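PDB 2IVF: ethylbenzene dehydrogenase alpha-subunit from Aromatoleum aromaticum, which binds a molybdenum atom, two pterin guanine dinucleotide groups and an iron-sulfur cluster, as the alpha-subunit of a molybdopterin-family oxidoreductase. Local coordinates for residues 657-662 against 735-740; 844-849 against 915-920; 873-878 against 904-909. All blocks are in the same frame, centred on the assembly; numbering follows the deposited sequence.

Contact 1 (657-662 against 735-740); sequences EKHEMT and TNEDCL. With MD1 (phosphoric acid 4-(2-amino-4-oxo-3,4,5,6,-tetrahydro-pteridin-6-yl)-2-hydroxy-3,4-dimercapto-but-3-en-yl ester guanylate ester), chain N.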
# COMPACT_ATOMS: atom_id res chain seq x y z
N GLU A 657 18.76 -8.24 3.27
CA GLU A 657 19.93 -8.88 2.63
C GLU A 657 21.19 -8.04 2.77
O GLU A 657 22.25 -8.35 2.20
CB GLU A 657 19.68 -9.09 1.15
CG GLU A 657 18.55 -10.06 0.83
CD GLU A 657 18.32 -10.23 -0.66
OE1 GLU A 657 18.71 -9.33 -1.42
OE2 GLU A 657 17.74 -11.27 -1.07
N LYS A 658 21.06 -6.95 3.54
CA LYS A 658 22.14 -6.01 3.81
C LYS A 658 21.82 -5.23 5.06
O LYS A 658 20.67 -4.91 5.36
CB LYS A 658 22.32 -5.05 2.64
CG LYS A 658 21.14 -4.15 2.39
CD LYS A 658 21.25 -3.50 0.97
CE LYS A 658 19.97 -2.72 0.74
NZ LYS A 658 19.83 -2.24 -0.67
N HIS A 659 22.85 -4.92 5.84
CA HIS A 659 22.61 -4.15 7.08
C HIS A 659 22.17 -2.74 6.70
O HIS A 659 22.71 -2.14 5.74
CB HIS A 659 23.86 -4.05 7.91
CG HIS A 659 24.46 -5.36 8.27
ND1 HIS A 659 25.33 -6.03 7.44
CD2 HIS A 659 24.33 -6.12 9.39
CE1 HIS A 659 25.70 -7.16 8.02
NE2 HIS A 659 25.13 -7.23 9.21
N GLU A 660 21.17 -2.24 7.42
CA GLU A 660 20.67 -0.89 7.20
C GLU A 660 19.95 -0.37 8.42
O GLU A 660 19.80 -1.06 9.42
CB GLU A 660 19.71 -0.88 5.99
CG GLU A 660 20.31 -0.40 4.68
CD GLU A 660 20.60 1.09 4.70
OE1 GLU A 660 20.25 1.75 5.71
OE2 GLU A 660 21.16 1.61 3.72
N MET A 661 19.52 0.88 8.32
CA MET A 661 18.70 1.47 9.35
C MET A 661 17.63 2.25 8.63
O MET A 661 17.93 2.86 7.60
CB MET A 661 19.54 2.44 10.11
CG MET A 661 18.94 2.99 11.32
SD MET A 661 20.29 3.79 12.24
CE MET A 661 20.76 5.03 11.08
N THR A 662 16.41 2.24 9.15
CA THR A 662 15.34 3.01 8.53
C THR A 662 15.59 4.52 8.70
O THR A 662 16.52 4.93 9.37
CB THR A 662 14.02 2.62 9.12
OG1 THR A 662 14.08 2.82 10.53
CG2 THR A 662 13.73 1.16 8.83
N THR A 735 31.59 -1.88 3.50
CA THR A 735 30.33 -2.63 3.53
C THR A 735 29.27 -1.83 4.24
O THR A 735 29.57 -0.91 4.99
CB THR A 735 30.51 -3.91 4.29
OG1 THR A 735 30.70 -3.59 5.67
CG2 THR A 735 31.74 -4.68 3.75
N ASN A 736 28.03 -2.16 3.98
CA ASN A 736 26.93 -1.61 4.75
C ASN A 736 27.13 -1.70 6.24
O ASN A 736 26.82 -0.76 6.93
CB ASN A 736 25.59 -2.26 4.38
CG ASN A 736 24.97 -1.64 3.10
OD1 ASN A 736 25.69 -1.19 2.22
ND2 ASN A 736 23.64 -1.56 3.06
N GLU A 737 27.63 -2.82 6.74
CA GLU A 737 27.79 -2.94 8.19
C GLU A 737 28.77 -1.86 8.68
O GLU A 737 28.55 -1.23 9.72
CB GLU A 737 28.24 -4.34 8.66
CG GLU A 737 28.16 -4.41 10.20
CD GLU A 737 28.16 -5.81 10.82
OE1 GLU A 737 29.02 -6.61 10.42
OE2 GLU A 737 27.29 -6.04 11.72
N ASP A 738 29.84 -1.63 7.91
CA ASP A 738 30.81 -0.59 8.23
C ASP A 738 30.11 0.76 8.34
O ASP A 738 30.30 1.49 9.31
CB ASP A 738 31.85 -0.47 7.14
CG ASP A 738 32.79 -1.64 7.07
OD1 ASP A 738 32.97 -2.37 8.08
OD2 ASP A 738 33.39 -1.80 5.98
N CYS A 739 29.31 1.07 7.31
CA CYS A 739 28.60 2.33 7.20
C CYS A 739 27.50 2.50 8.27
O CYS A 739 27.30 3.60 8.76
CB CYS A 739 27.97 2.46 5.82
SG CYS A 739 29.23 2.68 4.55
N LEU A 740 26.84 1.40 8.64
CA LEU A 740 25.84 1.39 9.68
C LEU A 740 26.45 1.75 11.00
O LEU A 740 25.89 2.54 11.73
CB LEU A 740 25.12 0.06 9.74
CG LEU A 740 23.93 -0.01 10.70
CD1 LEU A 740 22.93 1.12 10.44
CD2 LEU A 740 23.21 -1.35 10.63
PB MD1 N . 10.95 6.81 -7.48
O3B MD1 N . 10.23 5.42 -7.25
O1B MD1 N . 11.87 7.02 -6.33
O2B MD1 N . 11.38 7.02 -8.88
O3A MD1 N . 9.74 7.82 -7.29
C10 MD1 N . 9.39 8.38 -6.00
C11 MD1 N . 8.09 9.12 -6.27
O11 MD1 N . 7.08 8.05 -6.32
C12 MD1 N . 7.76 10.04 -5.13
S12 MD1 N . 8.51 9.88 -3.60
C13 MD1 N . 6.78 10.99 -5.24
S13 MD1 N . 6.35 12.00 -3.96
C14 MD1 N . 6.05 11.24 -6.50
N15 MD1 N . 4.64 11.07 -6.51
C16 MD1 N . 3.92 11.16 -7.68
C15 MD1 N . 2.54 11.11 -7.58
O14 MD1 N . 1.96 10.99 -6.46
N17 MD1 N . 1.88 11.11 -8.77
C17 MD1 N . 2.55 11.25 -9.98
N16 MD1 N . 1.80 11.27 -11.08
N18 MD1 N . 3.89 11.34 -10.04
C20 MD1 N . 4.57 11.31 -8.91
N8 MD1 N . 5.92 11.46 -8.95
C7 MD1 N . 6.79 11.37 -7.81
PA MD1 N . 10.30 4.01 -8.01
O1A MD1 N . 9.87 3.00 -7.00
O2A MD1 N . 9.49 4.12 -9.25
O5' MD1 N . 11.81 3.78 -8.41
C5' MD1 N . 12.71 3.49 -7.34
C4' MD1 N . 13.50 2.30 -7.67
O4' MD1 N . 14.21 2.02 -6.47
C1' MD1 N . 14.41 0.61 -6.48
N9 MD1 N . 14.75 0.03 -5.18
C4 MD1 N . 15.98 -0.37 -4.86
N3 MD1 N . 17.12 -0.32 -5.59
C2 MD1 N . 18.26 -0.76 -5.08
N2 MD1 N . 19.42 -0.70 -5.79
N1 MD1 N . 18.23 -1.35 -3.83
C6 MD1 N . 17.11 -1.44 -3.04
O6 MD1 N . 17.20 -1.92 -1.91
C5 MD1 N . 15.92 -0.92 -3.57
N7 MD1 N . 14.66 -0.83 -3.15
C8 MD1 N . 13.97 -0.25 -4.14
C2' MD1 N . 13.08 0.04 -6.96
O2' MD1 N . 13.19 -1.27 -7.56
C3' MD1 N . 12.56 1.12 -7.92
O3' MD1 N . 12.65 0.70 -9.31
O HOH W 1 27.16 -5.37 5.35
O HOH W 2 21.96 0.15 1.45

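Contact 2 (844-849 against 915-920); sequences KITGGH and QCIVYF. With MGD (2-amino-5,6-dimercapto-7-methyl-3,7,8a,9-tetrahydro-8-oxa-1,3,9,10-tetraaza-anthracen-4-one guanosine dinucleotide), chain M.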
# COMPACT_ATOMS: atom_id res chain seq x y z
N LYS A 844 -10.26 16.61 -14.72
CA LYS A 844 -9.06 16.94 -13.95
C LYS A 844 -8.54 15.67 -13.34
O LYS A 844 -9.24 14.99 -12.58
CB LYS A 844 -9.37 17.98 -12.89
CG LYS A 844 -9.40 19.38 -13.43
CD LYS A 844 -9.36 20.34 -12.26
CE LYS A 844 -9.32 21.75 -12.72
NZ LYS A 844 -9.30 22.65 -11.55
N ILE A 845 -7.29 15.31 -13.68
CA ILE A 845 -6.73 14.06 -13.25
C ILE A 845 -5.96 14.29 -11.96
O ILE A 845 -5.11 15.18 -11.87
CB ILE A 845 -5.87 13.40 -14.38
CG1 ILE A 845 -5.52 11.96 -14.01
CG2 ILE A 845 -4.60 14.25 -14.73
CD1 ILE A 845 -5.26 11.12 -15.28
N THR A 846 -6.25 13.45 -10.99
CA THR A 846 -5.52 13.44 -9.76
C THR A 846 -4.89 12.06 -9.55
O THR A 846 -5.17 11.09 -10.28
CB THR A 846 -6.40 13.84 -8.54
OG1 THR A 846 -7.41 12.85 -8.30
CG2 THR A 846 -7.04 15.25 -8.73
N GLY A 847 -4.02 11.98 -8.55
CA GLY A 847 -3.36 10.73 -8.23
C GLY A 847 -3.22 10.46 -6.75
O GLY A 847 -3.96 10.98 -5.92
N GLY A 848 -2.23 9.65 -6.43
CA GLY A 848 -1.97 9.34 -5.02
C GLY A 848 -0.98 8.21 -5.02
O GLY A 848 -0.79 7.50 -6.02
N HIS A 849 -0.29 8.06 -3.91
CA HIS A 849 0.67 7.03 -3.83
C HIS A 849 -0.12 5.74 -3.62
O HIS A 849 -1.16 5.74 -2.99
CB HIS A 849 1.63 7.36 -2.70
CG HIS A 849 2.67 8.36 -3.12
ND1 HIS A 849 4.00 8.26 -2.78
CD2 HIS A 849 2.59 9.37 -4.01
CE1 HIS A 849 4.68 9.22 -3.39
NE2 HIS A 849 3.84 9.92 -4.12
N GLN A 915 -13.63 14.49 -12.20
CA GLN A 915 -12.32 14.11 -11.67
C GLN A 915 -12.05 12.71 -12.24
O GLN A 915 -12.99 11.94 -12.42
CB GLN A 915 -12.37 14.04 -10.14
CG GLN A 915 -11.08 13.54 -9.45
CD GLN A 915 -11.27 13.15 -8.00
OE1 GLN A 915 -12.38 12.92 -7.57
NE2 GLN A 915 -10.17 13.06 -7.25
N CYS A 916 -10.79 12.36 -12.50
CA CYS A 916 -10.45 10.93 -12.60
C CYS A 916 -9.13 10.77 -11.88
O CYS A 916 -8.38 11.74 -11.69
CB CYS A 916 -10.33 10.46 -14.05
SG CYS A 916 -9.09 11.37 -15.03
N ILE A 917 -8.86 9.55 -11.46
CA ILE A 917 -7.77 9.27 -10.56
C ILE A 917 -6.93 8.11 -11.06
O ILE A 917 -7.48 7.05 -11.38
CB ILE A 917 -8.31 8.83 -9.20
CG1 ILE A 917 -9.32 9.86 -8.66
CG2 ILE A 917 -7.16 8.57 -8.20
CD1 ILE A 917 -10.04 9.38 -7.37
N VAL A 918 -5.62 8.30 -11.08
CA VAL A 918 -4.69 7.19 -11.28
C VAL A 918 -3.62 7.26 -10.21
O VAL A 918 -2.86 8.21 -10.15
CB VAL A 918 -4.01 7.25 -12.69
CG1 VAL A 918 -3.07 6.05 -12.88
CG2 VAL A 918 -5.04 7.36 -13.83
N TYR A 919 -3.66 6.29 -9.30
CA TYR A 919 -2.61 6.09 -8.30
C TYR A 919 -1.50 5.48 -9.08
O TYR A 919 -1.77 4.66 -9.94
CB TYR A 919 -3.09 5.08 -7.26
CG TYR A 919 -4.30 5.56 -6.51
CD1 TYR A 919 -4.18 6.50 -5.52
CD2 TYR A 919 -5.57 5.02 -6.77
CE1 TYR A 919 -5.29 6.92 -4.81
CE2 TYR A 919 -6.67 5.47 -6.09
CZ TYR A 919 -6.52 6.38 -5.09
OH TYR A 919 -7.59 6.85 -4.41
N PHE A 920 -0.25 5.91 -8.88
CA PHE A 920 0.71 5.64 -9.94
C PHE A 920 1.10 4.20 -10.11
O PHE A 920 0.96 3.38 -9.20
CB PHE A 920 1.94 6.56 -9.87
CG PHE A 920 2.80 6.38 -8.67
CD1 PHE A 920 3.59 5.27 -8.54
CD2 PHE A 920 2.89 7.37 -7.71
CE1 PHE A 920 4.43 5.12 -7.47
CE2 PHE A 920 3.74 7.23 -6.61
CZ PHE A 920 4.51 6.14 -6.51
PB MGD M . -1.17 11.48 -1.86
O1B MGD M . -1.13 9.99 -1.93
O2B MGD M . -0.73 12.18 -3.09
O3B MGD M . -0.37 12.13 -0.66
O3A MGD M . 1.05 10.33 0.47
PA MGD M . 0.06 11.54 0.79
O1A MGD M . -1.06 10.95 1.54
O2A MGD M . 0.79 12.63 1.41
O5' MGD M . -2.66 11.96 -1.51
C5' MGD M . -3.75 11.49 -2.31
C4' MGD M . -5.01 12.31 -2.02
O4' MGD M . -4.84 13.63 -2.50
C3' MGD M . -6.03 11.71 -2.95
O3' MGD M . -6.73 10.71 -2.21
C2' MGD M . -6.93 12.91 -3.29
O2' MGD M . -8.24 12.72 -2.72
C1' MGD M . -6.20 14.10 -2.64
N9 MGD M . -6.23 15.26 -3.56
C8 MGD M . -5.83 15.31 -4.84
N7 MGD M . -5.98 16.55 -5.33
C5 MGD M . -6.49 17.30 -4.31
C6 MGD M . -6.89 18.61 -4.14
O6 MGD M . -6.88 19.48 -5.03
N1 MGD M . -7.36 18.99 -2.88
C2 MGD M . -7.48 18.12 -1.78
N2 MGD M . -7.97 18.59 -0.58
N3 MGD M . -7.05 16.86 -1.96
C4 MGD M . -6.60 16.45 -3.18
C10 MGD M . 2.21 10.53 -0.25
C11 MGD M . 3.34 9.84 0.47
O11 MGD M . 3.01 8.52 0.60
C12 MGD M . 4.72 10.03 -0.17
S12 MGD M . 5.17 11.52 -0.98
C13 MGD M . 5.64 9.01 -0.10
S13 MGD M . 7.21 9.24 -0.80
C14 MGD M . 5.29 7.72 0.54
N15 MGD M . 4.95 6.77 -0.56
C16 MGD M . 4.05 5.71 -0.37
C17 MGD M . 3.82 4.74 -1.31
O17 MGD M . 4.40 4.76 -2.42
N18 MGD M . 2.89 3.73 -1.00
C19 MGD M . 2.23 3.67 0.19
N19 MGD M . 1.36 2.66 0.38
N20 MGD M . 2.45 4.65 1.07
C21 MGD M . 3.35 5.63 0.83
N22 MGD M . 3.56 6.63 1.77
C23 MGD M . 4.03 7.94 1.42
O HOH W 3 -0.48 8.97 -8.81

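Contact 3 (873-878 against 904-909); sequences VVHMNS and MVRTAP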
# COMPACT_ATOMS: atom_id res chain seq x y z
N VAL A 873 -4.97 1.19 -13.37
CA VAL A 873 -6.42 1.44 -13.31
C VAL A 873 -6.67 2.93 -13.21
O VAL A 873 -5.97 3.63 -12.46
CB VAL A 873 -7.04 0.73 -12.09
CG1 VAL A 873 -8.53 1.09 -11.90
CG2 VAL A 873 -6.95 -0.81 -12.27
N VAL A 874 -7.64 3.44 -13.97
CA VAL A 874 -8.12 4.79 -13.74
C VAL A 874 -9.49 4.72 -13.05
O VAL A 874 -10.36 3.99 -13.49
CB VAL A 874 -8.23 5.63 -15.01
CG1 VAL A 874 -9.19 4.98 -16.01
CG2 VAL A 874 -8.69 7.03 -14.64
N HIS A 875 -9.65 5.44 -11.93
CA HIS A 875 -10.95 5.49 -11.26
C HIS A 875 -11.75 6.63 -11.85
O HIS A 875 -11.28 7.78 -11.90
CB HIS A 875 -10.86 5.73 -9.76
CG HIS A 875 -10.08 4.70 -9.00
ND1 HIS A 875 -10.37 4.38 -7.69
CD2 HIS A 875 -9.00 3.95 -9.34
CE1 HIS A 875 -9.52 3.45 -7.27
NE2 HIS A 875 -8.68 3.18 -8.25
N MET A 876 -12.95 6.32 -12.31
CA MET A 876 -13.85 7.31 -12.87
C MET A 876 -15.15 7.29 -12.14
O MET A 876 -15.62 6.24 -11.70
CB MET A 876 -14.16 6.98 -14.33
CG MET A 876 -13.02 7.02 -15.28
SD MET A 876 -13.60 6.69 -16.95
CE MET A 876 -14.62 8.17 -17.22
N ASN A 877 -15.78 8.45 -12.02
CA ASN A 877 -17.17 8.48 -11.56
C ASN A 877 -18.06 7.65 -12.46
O ASN A 877 -17.99 7.72 -13.69
CB ASN A 877 -17.68 9.92 -11.56
CG ASN A 877 -19.12 10.02 -11.09
OD1 ASN A 877 -20.06 9.89 -11.90
ND2 ASN A 877 -19.30 10.15 -9.79
N SER A 878 -18.95 6.87 -11.84
CA SER A 878 -19.78 5.92 -12.59
C SER A 878 -20.59 6.57 -13.69
O SER A 878 -20.71 6.03 -14.78
CB SER A 878 -20.77 5.20 -11.64
OG SER A 878 -20.09 4.66 -10.55
N MET A 904 -7.04 0.56 -17.76
CA MET A 904 -8.28 -0.10 -17.38
C MET A 904 -9.10 0.80 -16.48
O MET A 904 -8.56 1.46 -15.61
CB MET A 904 -8.01 -1.42 -16.67
CG MET A 904 -9.28 -2.06 -16.04
SD MET A 904 -8.94 -3.65 -15.32
CE MET A 904 -8.93 -4.72 -16.77
N VAL A 905 -10.43 0.75 -16.64
CA VAL A 905 -11.31 1.64 -15.94
C VAL A 905 -11.92 0.92 -14.75
O VAL A 905 -12.36 -0.24 -14.82
CB VAL A 905 -12.44 2.14 -16.85
CG1 VAL A 905 -13.49 2.97 -16.03
CG2 VAL A 905 -11.88 2.99 -17.98
N ARG A 906 -11.87 1.61 -13.63
CA ARG A 906 -12.69 1.28 -12.46
C ARG A 906 -13.76 2.37 -12.32
O ARG A 906 -13.43 3.52 -12.26
CB ARG A 906 -11.81 1.30 -11.23
CG ARG A 906 -12.58 1.38 -9.89
CD ARG A 906 -11.64 1.11 -8.73
NE ARG A 906 -11.39 -0.31 -8.59
CZ ARG A 906 -10.22 -0.86 -8.34
NH1 ARG A 906 -9.12 -0.14 -8.22
NH2 ARG A 906 -10.17 -2.17 -8.24
N THR A 907 -15.03 2.00 -12.26
CA THR A 907 -16.08 3.01 -12.05
C THR A 907 -16.47 2.99 -10.58
O THR A 907 -16.57 1.93 -9.99
CB THR A 907 -17.32 2.74 -12.91
OG1 THR A 907 -17.85 1.45 -12.62
CG2 THR A 907 -16.96 2.78 -14.38
N ALA A 908 -16.64 4.17 -9.99
CA ALA A 908 -17.03 4.25 -8.57
C ALA A 908 -17.86 5.52 -8.37
O ALA A 908 -17.57 6.53 -8.96
CB ALA A 908 -15.79 4.25 -7.69
N PRO A 909 -18.88 5.46 -7.51
CA PRO A 909 -19.60 6.70 -7.16
C PRO A 909 -18.78 7.67 -6.32
O PRO A 909 -19.20 8.80 -6.12
CB PRO A 909 -20.81 6.21 -6.37
CG PRO A 909 -20.55 4.83 -6.02
CD PRO A 909 -19.47 4.28 -6.89

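Contact 1 (657-662 against 735-740)
H659 and E737 come nearest, CA atoms 5.4 Å apart, where strand 659-661 meets the first turn of helix 736-749. The axes of the two short segments run 33° from parallel, 7.2 Å apart at closest approach. The strand is an outer strand of a three-stranded antiparallel sheet, next to 670-676, so the contact is a helix start packed against an edge strand. A capping box of T735 and D738 closes that start. N736 reaches across: its ND2 donates to H659 O over 2.9 Å, nearly along the C=O axis. A water accepts from ND2 and bridges to E660 OE2, which also accepts from I198 N. Above the H659 imidazole, E737 CB makes a CH-pi contact 3.8 Å from the ring centroid, and the carboxylate continues the stack, its plane 21° from that of the ring. E737 CG is anti to the backbone N (chi1 -171°) and the chain stays extended beyond it, which carries the carboxylate over the imidazole; OE2 is held by Y759 OH. Another water joins H659 ND1 to E737 N, accepting from this N-H. L740 wedges its two methyls against the strand, CD1 3.7 Å from M661 CB and CD2 close to E660 O. K658 leaves as an extended chain: its NZ bonds A653 O and A195 O, forms a salt bridge with E687, and donates to O6 of MD1 over 2.9 Å.

Contact 2 (844-849 against 915-920)
T846 meets Q915 and I917 along a parallel pair of strands, and of all the residues here it has the most surface buried. Chi1 of 66° sets OG1 between the backbone N and the carbonyl carbon, where it receives a bond of 3.0 Å from Q915 NE2. T846 OG1 lies close to the amide plane of Q915, and D284 is a second acceptor for the same nitrogen. I917 CG1 packs beside OG1, while T846 CG2 turns to the guanine of MGD, 3.8 Å from its N7. The backbone of T846 is bonded both ways, its N donating to C916 O (2.8 Å) and its O accepting from V918 N.

C916 lies on the other face of the sheet. Its SG rests 3.8 Å from I845 CG1, and I845 CD1 reaches past it toward V918 CG2. This pairing belongs to the molybdopterin dinucleotide binding domain, of the double-psi beta-barrel clan, and the 847-849 loop carries the strand end into the cofactor. The regular ladder lapses here: a water accepts from G848 N and donates to V918 O, and F920 N makes only a weak bond to G848 O. H849 N then donates to the MGD phosphate oxygen O1B over 2.9 Å, in a straight bond (165°).

F920, like H849, lines the MD1 pocket. Its edge meets the face of H849 in a T-shaped stack, planes 76° apart, with CE2 over the centre of the imidazole. MGD C10 lies over the opposite face, toward its rim, so the ring is clamped between protein and cofactor. In its plane, N15 of MGD lies 2.8 Å from H849 ND1, and H849 NE2 is hydrogen-bonded to N15 of the second cofactor, MD1.

Contact 3 (873-878 against 904-909)
R906 lies alongside H875 on one face of the parallel pair 873-877 and 904-908. Its CD sits over the centre of the imidazole, 3.5 Å from the centroid, as a CH-pi contact. A bend at chi3 (-78°) then turns NE off the extended chain, and the guanidinium stands 74° from the ring plane, with H875 NE2 near its own plane. V873 CG1 packs on R906 CB at 3.4 Å. Across the sheet, V905 CG2 touches V874 CG1, and its CG1 meets M876 SD at 3.8 Å.

The register is set by backbone bonds that alternate in direction: V874 N to M904 O (2.7 Å), R906 N to V874 O, M876 N to R906 O, and A908 N to M876 O. At the strand end, N877 caps helix 878-883 through OD1, which accepts from D880 N, while ND2 holds V911 O.

Further out, Y919 meets the H875 ring edge-to-face. R906 NE and NH2 bond to Q134 OE1 and W130 O of the beta-subunit chain, bringing this face of the double-psi beta-barrel domain to the subunit interface. The guanidinium thus bonds uncharged acceptors and may disfavour protonation of H875, though E132 of the beta-subunit packs on R906 and could offset this.

Overall arrangement
All three contacts are largely buried, but their surroundings differ. Contacts 2 and 3 share one sheet and touch directly, I917 O lying 2.8 Å from H875 N; contact 3 is nested inside the loop closed by contact 2. Contact 1 stands apart, its centre 36 Å from that of contact 2 and 43 Å from that of contact 3, in the sheet of strand 659-661. Contacts 1 and 2 reach different parts of the cofactors, a lysine on the guanine of MD1 and a histidine loop on the pterins, while contact 3 faces the beta-subunit. Contacts 2 and 3 are both parallel ladders, while contact 1 has one direct side-chain-to-backbone hydrogen bond and two bridging waters.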